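Local coordinates for protein glutamate racemase (Escherichia coli, PDB 2JFN) that is a racemase of the Asp/Glu/hydantoin racemase family, an alpha/beta protein that binds glutamic acid in one pocket and uridine-5'-diphosphate-N-acetylmuramoyl-L-alanine in another, at residues P20-D28 / D245-I253; V36-L47 / G228-L239. All blocks are in the same frame, centred on the assembly; numbering follows the deposited sequence.

Contact 1: residues P20-D28 / D245-I253. With GLU (glutamic acid), chain B.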
# COMPACT_ATOMS: atom_id res chain seq x y z
N PRO A 20 1.06 26.34 -8.42
CA PRO A 20 0.16 25.16 -8.56
C PRO A 20 0.91 23.98 -9.17
O PRO A 20 1.64 24.14 -10.15
CB PRO A 20 -1.00 25.58 -9.45
CG PRO A 20 -0.97 27.10 -9.33
CD PRO A 20 0.52 27.46 -9.20
N ARG A 21 0.71 22.80 -8.59
CA ARG A 21 1.36 21.58 -9.08
C ARG A 21 0.32 20.49 -9.26
O ARG A 21 -0.77 20.56 -8.69
CB ARG A 21 2.43 21.11 -8.10
CG ARG A 21 2.75 22.11 -6.99
CD ARG A 21 1.89 21.88 -5.74
NE ARG A 21 2.51 22.47 -4.56
CZ ARG A 21 2.09 22.30 -3.31
NH1 ARG A 21 1.01 21.56 -3.05
NH2 ARG A 21 2.75 22.88 -2.31
N PRO A 22 0.63 19.46 -10.06
CA PRO A 22 -0.33 18.38 -10.27
C PRO A 22 -0.80 17.72 -8.98
O PRO A 22 -0.01 17.45 -8.07
CB PRO A 22 0.40 17.41 -11.21
CG PRO A 22 1.85 17.73 -10.98
CD PRO A 22 1.86 19.22 -10.83
N THR A 23 -2.10 17.50 -8.91
CA THR A 23 -2.73 16.90 -7.74
C THR A 23 -2.69 15.39 -7.86
O THR A 23 -3.21 14.81 -8.82
CB THR A 23 -4.20 17.36 -7.63
OG1 THR A 23 -4.23 18.78 -7.40
CG2 THR A 23 -4.91 16.63 -6.50
N VAL A 24 -2.06 14.75 -6.88
CA VAL A 24 -1.96 13.30 -6.86
C VAL A 24 -2.60 12.71 -5.61
O VAL A 24 -2.29 13.11 -4.49
CB VAL A 24 -0.48 12.85 -6.92
CG1 VAL A 24 -0.38 11.36 -6.72
CG2 VAL A 24 0.11 13.24 -8.28
N LEU A 25 -3.49 11.75 -5.83
CA LEU A 25 -4.16 11.08 -4.73
C LEU A 25 -3.47 9.75 -4.45
O LEU A 25 -3.16 9.00 -5.38
CB LEU A 25 -5.62 10.79 -5.08
CG LEU A 25 -6.33 9.79 -4.16
CD1 LEU A 25 -6.47 10.38 -2.75
CD2 LEU A 25 -7.71 9.45 -4.74
N VAL A 26 -3.20 9.48 -3.18
CA VAL A 26 -2.63 8.21 -2.76
C VAL A 26 -3.68 7.65 -1.79
O VAL A 26 -3.99 8.28 -0.77
CB VAL A 26 -1.27 8.39 -2.04
CG1 VAL A 26 -0.75 7.03 -1.61
CG2 VAL A 26 -0.26 9.07 -2.98
N PHE A 27 -4.24 6.50 -2.13
CA PHE A 27 -5.29 5.86 -1.34
C PHE A 27 -4.92 4.50 -0.74
O PHE A 27 -4.20 3.72 -1.35
CB PHE A 27 -6.54 5.66 -2.19
CG PHE A 27 -7.59 4.79 -1.54
CD1 PHE A 27 -8.49 5.32 -0.62
CD2 PHE A 27 -7.64 3.42 -1.81
CE1 PHE A 27 -9.41 4.51 0.03
CE2 PHE A 27 -8.56 2.60 -1.16
CZ PHE A 27 -9.45 3.14 -0.24
N ASP A 28 -5.44 4.24 0.45
CA ASP A 28 -5.25 2.96 1.13
C ASP A 28 -6.36 2.82 2.16
O ASP A 28 -7.05 3.79 2.48
CB ASP A 28 -3.91 2.88 1.88
CG ASP A 28 -3.69 1.52 2.53
OD1 ASP A 28 -3.13 1.44 3.65
OD2 ASP A 28 -4.09 0.51 1.92
N ASP A 245 -4.07 18.15 -17.04
CA ASP A 245 -3.58 19.33 -16.32
C ASP A 245 -4.43 19.68 -15.10
O ASP A 245 -5.10 20.72 -15.08
CB ASP A 245 -3.53 20.53 -17.27
CG ASP A 245 -2.82 21.73 -16.66
OD1 ASP A 245 -3.06 22.87 -17.12
OD2 ASP A 245 -2.02 21.54 -15.73
N ALA A 246 -4.40 18.83 -14.08
CA ALA A 246 -5.16 19.07 -12.85
C ALA A 246 -4.18 19.42 -11.74
O ALA A 246 -3.48 18.55 -11.21
CB ALA A 246 -5.96 17.82 -12.48
N LYS A 247 -4.12 20.70 -11.38
CA LYS A 247 -3.19 21.15 -10.35
C LYS A 247 -3.80 22.12 -9.34
O LYS A 247 -4.86 22.70 -9.58
CB LYS A 247 -1.99 21.82 -11.03
CG LYS A 247 -2.38 22.94 -11.98
CD LYS A 247 -1.16 23.52 -12.69
CE LYS A 247 -1.56 24.54 -13.74
NZ LYS A 247 -2.33 25.67 -13.14
N SER A 248 -3.11 22.29 -8.22
CA SER A 248 -3.56 23.18 -7.17
C SER A 248 -2.36 23.74 -6.40
O SER A 248 -1.29 23.14 -6.37
CB SER A 248 -4.48 22.43 -6.20
OG SER A 248 -4.84 23.23 -5.10
N ALA A 249 -2.55 24.91 -5.78
CA ALA A 249 -1.48 25.52 -5.01
C ALA A 249 -1.70 25.27 -3.52
O ALA A 249 -0.86 25.61 -2.69
CB ALA A 249 -1.42 27.03 -5.29
N ASP A 250 -2.84 24.66 -3.18
CA ASP A 250 -3.14 24.36 -1.78
C ASP A 250 -2.11 23.40 -1.22
O ASP A 250 -1.46 22.66 -1.97
CB ASP A 250 -4.54 23.74 -1.64
CG ASP A 250 -5.66 24.73 -1.94
OD1 ASP A 250 -5.36 25.94 -2.08
OD2 ASP A 250 -6.83 24.31 -2.02
N ALA A 251 -1.96 23.40 0.10
CA ALA A 251 -1.00 22.52 0.76
C ALA A 251 -1.52 21.09 0.76
O ALA A 251 -2.70 20.85 0.53
CB ALA A 251 -0.77 22.99 2.19
N ASN A 252 -0.62 20.14 1.03
CA ASN A 252 -1.00 18.73 1.05
C ASN A 252 -2.06 18.50 2.12
O ASN A 252 -2.02 19.13 3.18
CB ASN A 252 0.21 17.85 1.36
CG ASN A 252 1.32 18.01 0.35
OD1 ASN A 252 1.07 18.28 -0.83
ND2 ASN A 252 2.56 17.82 0.80
N ILE A 253 -2.99 17.60 1.85
CA ILE A 253 -4.05 17.33 2.81
C ILE A 253 -4.36 15.84 2.94
O ILE A 253 -4.21 15.07 1.99
CB ILE A 253 -5.33 18.10 2.42
CG1 ILE A 253 -6.42 17.91 3.48
CG2 ILE A 253 -5.83 17.62 1.07
CD1 ILE A 253 -7.69 18.67 3.16
N GLU B . -2.45 -1.60 2.87
CA GLU B . -2.98 -2.97 2.91
C GLU B . -2.86 -3.57 1.52
O GLU B . -1.84 -3.30 0.79
CB GLU B . -4.44 -2.94 3.37
CG GLU B . -4.69 -4.04 4.43
CD GLU B . -6.18 -4.23 4.67
OE1 GLU B . -6.61 -5.35 4.96
OE2 GLU B . -6.96 -3.28 4.59
OXT GLU B . -3.77 -4.35 1.08
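The guanidinium of R21 has the carbonyl oxygen of A249 over one face, while D250 O and N252 OD1 approach it obliquely. Its NH1 lies 2.9 Å from D250 O. The side chain starts nearly eclipsed with its backbone N (chi1 -10°) and bends again at chi2, which folds its end back over the loop 249-252. Guanidinium and N252 amide are inclined by 43°, and OD1 of that amide is already bonded to the backbone N of Y49. The second flat group, the D28 carboxylate at the far end of the strand, takes the amino N of the bound glutamic acid: OD2 is 2.8 Å from the ligand N, and OD1 makes a weaker bond to it. OD1 also accepts from G30 N and G33 N, which should fix the rotation of the carboxylate.

At the R21 end, segment 20-28 meets 245-253 through its backbone. R21 and S248 form an antiparallel hydrogen-bonded pair, with R21 N to S248 O at 3.0 Å and S248 N to R21 O at 2.9 Å. T23 N adds a nearly straight bond (167°) to A246 O. P22, which has no N-H, sits in the intervening non-hydrogen-bonded pair with K247, whose side chain runs alongside P20, CD to CB 3.8 Å. Beyond the pair, S248 OG accepts from D250 N, an ST turn that bends the chain.

A short antiparallel strand is thus added to an otherwise parallel sheet, in which 21-28 runs between strands 48-53 and 87-90 and ends at the ligand pocket, as in many alpha/beta folds.

Contact 2: residues V36-L47 / G228-L239. With UMA (uridine-5'-diphosphate-N-acetylmuramoyl-L-alanine), chain C.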
# COMPACT_ATOMS: atom_id res chain seq x y z
N VAL A 36 4.05 3.93 0.25
CA VAL A 36 4.10 4.16 -1.20
C VAL A 36 4.24 5.65 -1.46
O VAL A 36 5.03 6.09 -2.30
CB VAL A 36 2.83 3.64 -1.90
CG1 VAL A 36 2.91 3.90 -3.41
CG2 VAL A 36 2.67 2.15 -1.62
N TYR A 37 3.47 6.44 -0.71
CA TYR A 37 3.54 7.88 -0.85
C TYR A 37 4.95 8.39 -0.55
O TYR A 37 5.47 9.25 -1.25
CB TYR A 37 2.52 8.55 0.09
CG TYR A 37 2.89 9.96 0.49
CD1 TYR A 37 3.56 10.22 1.68
CD2 TYR A 37 2.61 11.04 -0.36
CE1 TYR A 37 3.94 11.51 2.04
CE2 TYR A 37 2.99 12.34 -0.01
CZ TYR A 37 3.65 12.56 1.18
OH TYR A 37 4.01 13.84 1.53
N ASP A 38 5.57 7.84 0.49
CA ASP A 38 6.91 8.25 0.88
C ASP A 38 7.89 8.12 -0.29
O ASP A 38 8.72 9.01 -0.51
CB ASP A 38 7.36 7.41 2.08
CG ASP A 38 8.45 8.07 2.89
OD1 ASP A 38 8.59 9.31 2.83
OD2 ASP A 38 9.17 7.34 3.61
N GLU A 39 7.79 7.03 -1.04
CA GLU A 39 8.66 6.81 -2.20
C GLU A 39 8.31 7.79 -3.32
O GLU A 39 9.19 8.34 -3.98
CB GLU A 39 8.49 5.38 -2.73
CG GLU A 39 9.00 4.29 -1.80
CD GLU A 39 10.51 4.09 -1.90
OE1 GLU A 39 11.03 3.17 -1.24
OE2 GLU A 39 11.17 4.85 -2.64
N ILE A 40 7.02 8.00 -3.54
CA ILE A 40 6.59 8.92 -4.58
C ILE A 40 7.06 10.35 -4.30
O ILE A 40 7.60 11.01 -5.19
CB ILE A 40 5.05 8.92 -4.73
CG1 ILE A 40 4.58 7.52 -5.16
CG2 ILE A 40 4.62 9.96 -5.76
CD1 ILE A 40 3.07 7.38 -5.24
N ARG A 41 6.87 10.83 -3.07
CA ARG A 41 7.28 12.19 -2.74
C ARG A 41 8.79 12.37 -2.78
O ARG A 41 9.28 13.47 -3.01
CB ARG A 41 6.76 12.62 -1.36
CG ARG A 41 7.44 11.94 -0.19
CD ARG A 41 7.39 12.82 1.06
NE ARG A 41 7.87 12.11 2.24
CZ ARG A 41 8.00 12.66 3.45
NH1 ARG A 41 7.70 13.94 3.64
NH2 ARG A 41 8.44 11.93 4.46
N HIS A 42 9.53 11.29 -2.53
CA HIS A 42 10.98 11.39 -2.57
C HIS A 42 11.41 11.66 -4.01
O HIS A 42 12.40 12.35 -4.25
CB HIS A 42 11.60 10.09 -2.05
CG HIS A 42 13.10 10.11 -2.01
ND1 HIS A 42 13.87 10.11 -3.15
CD2 HIS A 42 13.96 10.16 -0.97
CE1 HIS A 42 15.15 10.14 -2.81
NE2 HIS A 42 15.23 10.17 -1.49
N LEU A 43 10.64 11.13 -4.96
CA LEU A 43 10.93 11.31 -6.38
C LEU A 43 10.28 12.58 -6.93
O LEU A 43 10.85 13.26 -7.78
CB LEU A 43 10.44 10.09 -7.15
CG LEU A 43 10.77 10.00 -8.64
CD1 LEU A 43 12.29 9.96 -8.82
CD2 LEU A 43 10.14 8.74 -9.24
N LEU A 44 9.07 12.89 -6.46
CA LEU A 44 8.33 14.07 -6.91
C LEU A 44 7.86 14.83 -5.67
O LEU A 44 6.68 14.79 -5.30
CB LEU A 44 7.12 13.63 -7.74
CG LEU A 44 7.46 12.69 -8.89
CD1 LEU A 44 6.22 11.93 -9.32
CD2 LEU A 44 8.04 13.49 -10.04
N PRO A 45 8.78 15.55 -5.01
CA PRO A 45 8.52 16.33 -3.79
C PRO A 45 7.62 17.57 -3.81
O PRO A 45 7.15 17.99 -2.75
CB PRO A 45 9.93 16.66 -3.30
CG PRO A 45 10.69 16.82 -4.58
CD PRO A 45 10.20 15.63 -5.39
N ASP A 46 7.36 18.15 -4.98
CA ASP A 46 6.56 19.37 -5.00
C ASP A 46 5.09 19.24 -5.41
O ASP A 46 4.40 20.25 -5.52
CB ASP A 46 7.22 20.42 -5.90
CG ASP A 46 8.65 20.72 -5.49
OD1 ASP A 46 8.86 21.13 -4.32
OD2 ASP A 46 9.57 20.55 -6.33
N LEU A 47 4.61 18.02 -5.63
CA LEU A 47 3.23 17.82 -6.04
C LEU A 47 2.23 18.20 -4.96
O LEU A 47 2.60 18.39 -3.80
CB LEU A 47 3.00 16.36 -6.43
CG LEU A 47 3.97 15.74 -7.44
CD1 LEU A 47 3.57 14.31 -7.70
CD2 LEU A 47 3.95 16.55 -8.72
N GLY A 228 7.28 0.15 -3.80
CA GLY A 228 7.42 1.59 -3.62
C GLY A 228 8.12 2.43 -4.68
O GLY A 228 7.50 3.30 -5.30
N ALA A 229 9.42 2.19 -4.87
CA ALA A 229 10.20 2.94 -5.84
C ALA A 229 9.67 2.75 -7.26
O ALA A 229 9.66 3.69 -8.04
CB ALA A 229 11.67 2.51 -5.77
N ALA A 230 9.21 1.54 -7.58
CA ALA A 230 8.67 1.28 -8.91
C ALA A 230 7.37 2.03 -9.16
O ALA A 230 7.07 2.44 -10.29
CB ALA A 230 8.45 -0.21 -9.10
N ILE A 231 6.58 2.21 -8.09
CA ILE A 231 5.31 2.93 -8.18
C ILE A 231 5.63 4.39 -8.43
O ILE A 231 4.96 5.06 -9.22
CB ILE A 231 4.50 2.83 -6.87
CG1 ILE A 231 4.17 1.38 -6.57
CG2 ILE A 231 3.23 3.68 -6.97
CD1 ILE A 231 3.32 0.73 -7.62
N ALA A 232 6.64 4.87 -7.74
CA ALA A 232 7.07 6.25 -7.87
C ALA A 232 7.45 6.49 -9.34
O ALA A 232 6.97 7.44 -9.96
CB ALA A 232 8.26 6.51 -6.96
N ARG A 233 8.30 5.62 -9.89
CA ARG A 233 8.72 5.75 -11.28
C ARG A 233 7.52 5.70 -12.23
O ARG A 233 7.44 6.48 -13.18
CB ARG A 233 9.73 4.66 -11.66
CG ARG A 233 11.09 4.80 -10.98
CD ARG A 233 12.11 3.86 -11.63
NE ARG A 233 11.79 2.46 -11.40
CZ ARG A 233 12.11 1.79 -10.30
NH1 ARG A 233 12.76 2.39 -9.32
NH2 ARG A 233 11.76 0.51 -10.16
N ARG A 234 6.58 4.79 -11.98
CA ARG A 234 5.39 4.69 -12.83
C ARG A 234 4.55 5.97 -12.73
O ARG A 234 3.97 6.41 -13.73
CB ARG A 234 4.55 3.48 -12.41
CG ARG A 234 3.26 3.31 -13.21
CD ARG A 234 3.52 3.17 -14.71
NE ARG A 234 2.29 2.81 -15.42
CZ ARG A 234 2.20 2.67 -16.74
NH1 ARG A 234 3.27 2.86 -17.50
NH2 ARG A 234 1.04 2.33 -17.29
N THR A 235 4.51 6.56 -11.54
CA THR A 235 3.76 7.79 -11.31
C THR A 235 4.38 8.94 -12.09
O THR A 235 3.68 9.71 -12.76
CB THR A 235 3.73 8.14 -9.80
OG1 THR A 235 2.96 7.14 -9.11
CG2 THR A 235 3.10 9.51 -9.56
N ALA A 236 5.70 9.05 -12.02
CA ALA A 236 6.42 10.09 -12.74
C ALA A 236 6.22 9.93 -14.25
O ALA A 236 6.09 10.91 -14.97
CB ALA A 236 7.91 10.04 -12.40
N TRP A 237 6.18 8.69 -14.73
CA TRP A 237 5.99 8.45 -16.15
C TRP A 237 4.58 8.87 -16.60
O TRP A 237 4.41 9.46 -17.67
CB TRP A 237 6.20 6.97 -16.49
CG TRP A 237 6.24 6.70 -17.98
CD1 TRP A 237 7.32 6.87 -18.81
CD2 TRP A 237 5.16 6.26 -18.81
NE1 TRP A 237 6.97 6.55 -20.10
CE2 TRP A 237 5.66 6.17 -20.13
CE3 TRP A 237 3.82 5.92 -18.56
CZ2 TRP A 237 4.86 5.77 -21.21
CZ3 TRP A 237 3.03 5.52 -19.64
CH2 TRP A 237 3.55 5.45 -20.94
N LEU A 238 3.58 8.55 -15.78
CA LEU A 238 2.20 8.88 -16.10
C LEU A 238 1.95 10.38 -16.03
O LEU A 238 1.16 10.92 -16.81
CB LEU A 238 1.25 8.14 -15.16
CG LEU A 238 1.21 6.63 -15.35
CD1 LEU A 238 0.38 5.99 -14.27
CD2 LEU A 238 0.64 6.29 -16.73
N LEU A 239 2.60 11.05 -15.10
CA LEU A 239 2.42 12.49 -14.98
C LEU A 239 3.02 13.16 -16.21
O LEU A 239 2.69 14.31 -16.53
CB LEU A 239 3.10 13.01 -13.71
CG LEU A 239 2.42 12.61 -12.39
CD1 LEU A 239 3.25 13.08 -11.21
CD2 LEU A 239 1.02 13.21 -12.33
N1 UMA C . 4.62 -2.25 -9.62
C2 UMA C . 3.17 -2.13 -9.32
N3 UMA C . 2.49 -1.16 -10.05
C4 UMA C . 3.06 -0.32 -11.01
C5 UMA C . 4.55 -0.49 -11.27
C6 UMA C . 5.23 -1.42 -10.57
O2 UMA C . 2.59 -2.81 -8.49
O4 UMA C . 2.35 0.50 -11.59
C1B UMA C . 5.37 -3.29 -8.83
C2B UMA C . 5.21 -4.66 -9.47
O2' UMA C . 5.04 -5.76 -8.49
C3B UMA C . 6.40 -4.90 -10.34
C4B UMA C . 7.44 -4.17 -9.51
O4B UMA C . 6.77 -3.11 -8.84
O3B UMA C . 6.51 -6.35 -10.38
C5B UMA C . 8.53 -3.55 -10.29
O5B UMA C . 8.01 -2.86 -11.37
PA UMA C . 8.91 -2.23 -12.53
O1A UMA C . 8.04 -1.23 -13.15
O2A UMA C . 10.13 -1.75 -11.97
O3A UMA C . 9.10 -3.49 -13.53
PB UMA C . 8.45 -4.94 -13.62
O1B UMA C . 8.75 -5.75 -12.45
O2B UMA C . 8.77 -5.49 -14.94
O1' UMA C . 6.86 -4.53 -13.69
C1' UMA C . 6.02 -4.60 -14.84
C2' UMA C . 5.07 -3.43 -14.91
N2' UMA C . 5.79 -2.15 -15.02
C7' UMA C . 5.74 -1.40 -16.14
O7' UMA C . 4.96 -1.66 -17.06
C8' UMA C . 6.65 -0.20 -16.25
C3' UMA C . 4.17 -3.47 -13.66
O3' UMA C . 3.16 -2.41 -13.72
C4' UMA C . 3.45 -4.84 -13.53
O4' UMA C . 2.66 -4.88 -12.36
C5' UMA C . 4.49 -5.97 -13.50
O5' UMA C . 5.32 -5.87 -14.72
C6' UMA C . 3.87 -7.36 -13.51
O6' UMA C . 2.99 -7.49 -14.62
C18 UMA C . 2.25 -2.08 -14.80
C19 UMA C . 0.89 -2.66 -14.63
O18 UMA C . 0.21 -2.96 -15.60
C20 UMA C . 2.33 -0.56 -15.05
N4 UMA C . 0.49 -2.83 -13.36
C21 UMA C . -0.85 -3.24 -12.93
C22 UMA C . -2.02 -2.43 -13.56
O19 UMA C . -1.80 -1.23 -13.86
O20 UMA C . -3.13 -3.00 -13.75
C23 UMA C . -0.94 -3.16 -11.40
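V36 and I231 cross at a slant, CG1 of V36 resting 3.6 Å from CG2 of I231. The two branches of I231 divide the work: CG2 faces helix 36-43, whereas CD1 points to the uracil of the bound uridine-5'-diphosphate-N-acetylmuramoyl-L-alanine, 3.2 Å from its N3. One turn on, I40 lies at about a right angle to T235 and brings CD1 up to both T235 OG1 and I231 CG2. Though bonded to I231 O, the threonine hydroxyl still borders I40 CD1, while T235 CG2 packs against I40 CG2 and L44 CD1.

Small residues let the helices close in. E39 lays CB and CG on the backbone of G228, CB to G228 O being 3.5 Å, and its bend at chi2 (-81°) carries CD along to A229. A232 places CB 3.6 Å from E39 O, and L43, with CG anti to its backbone N (chi1 -173°), brings CD2 to within 3.5 Å of A232 O. Past the helix end, L44 and L47 each meet L239 tip to tip, CD1 to CD1 at 3.7 Å.

On the ligand side, the R234 guanidinium is sandwiched between L238 CD2 and ligand C20. O2A of the ligand lies at the edge of the R233 guanidinium, near its plane, and takes a weak bond from NH2.

The axes pass 7.9 Å apart, crossing at -50°. By nearest CA atoms V36, I40 and L44 are level with G228, A232 and A236; with both rows spaced by four, this is ridges-into-grooves packing of two helices covering one side of an alpha/beta sheet, where I40 and I231 both touch V89.

In the fold
Along the chain, contact 2 is nested inside the loop closed by contact 1: strand 21-28 leads into helix 33-43, and helix 228-241 runs on to strand 247-248. Their centres are about 13 Å apart, yet they touch through the turn from L44 to L47, where P22 CG packs 3.3 Å from L47 CD2 and N252 OD1 lies 3.3 Å from L47 O. Each contact leads to a ligand. D28 of contact 1 grips glutamic acid, and the side chain of V36 in contact 2 is about 7 Å from the same molecule, while the other flank of helix 228-239 lines the uridine-5'-diphosphate-N-acetylmuramoyl-L-alanine pocket. Contact 2 thus borders both sites.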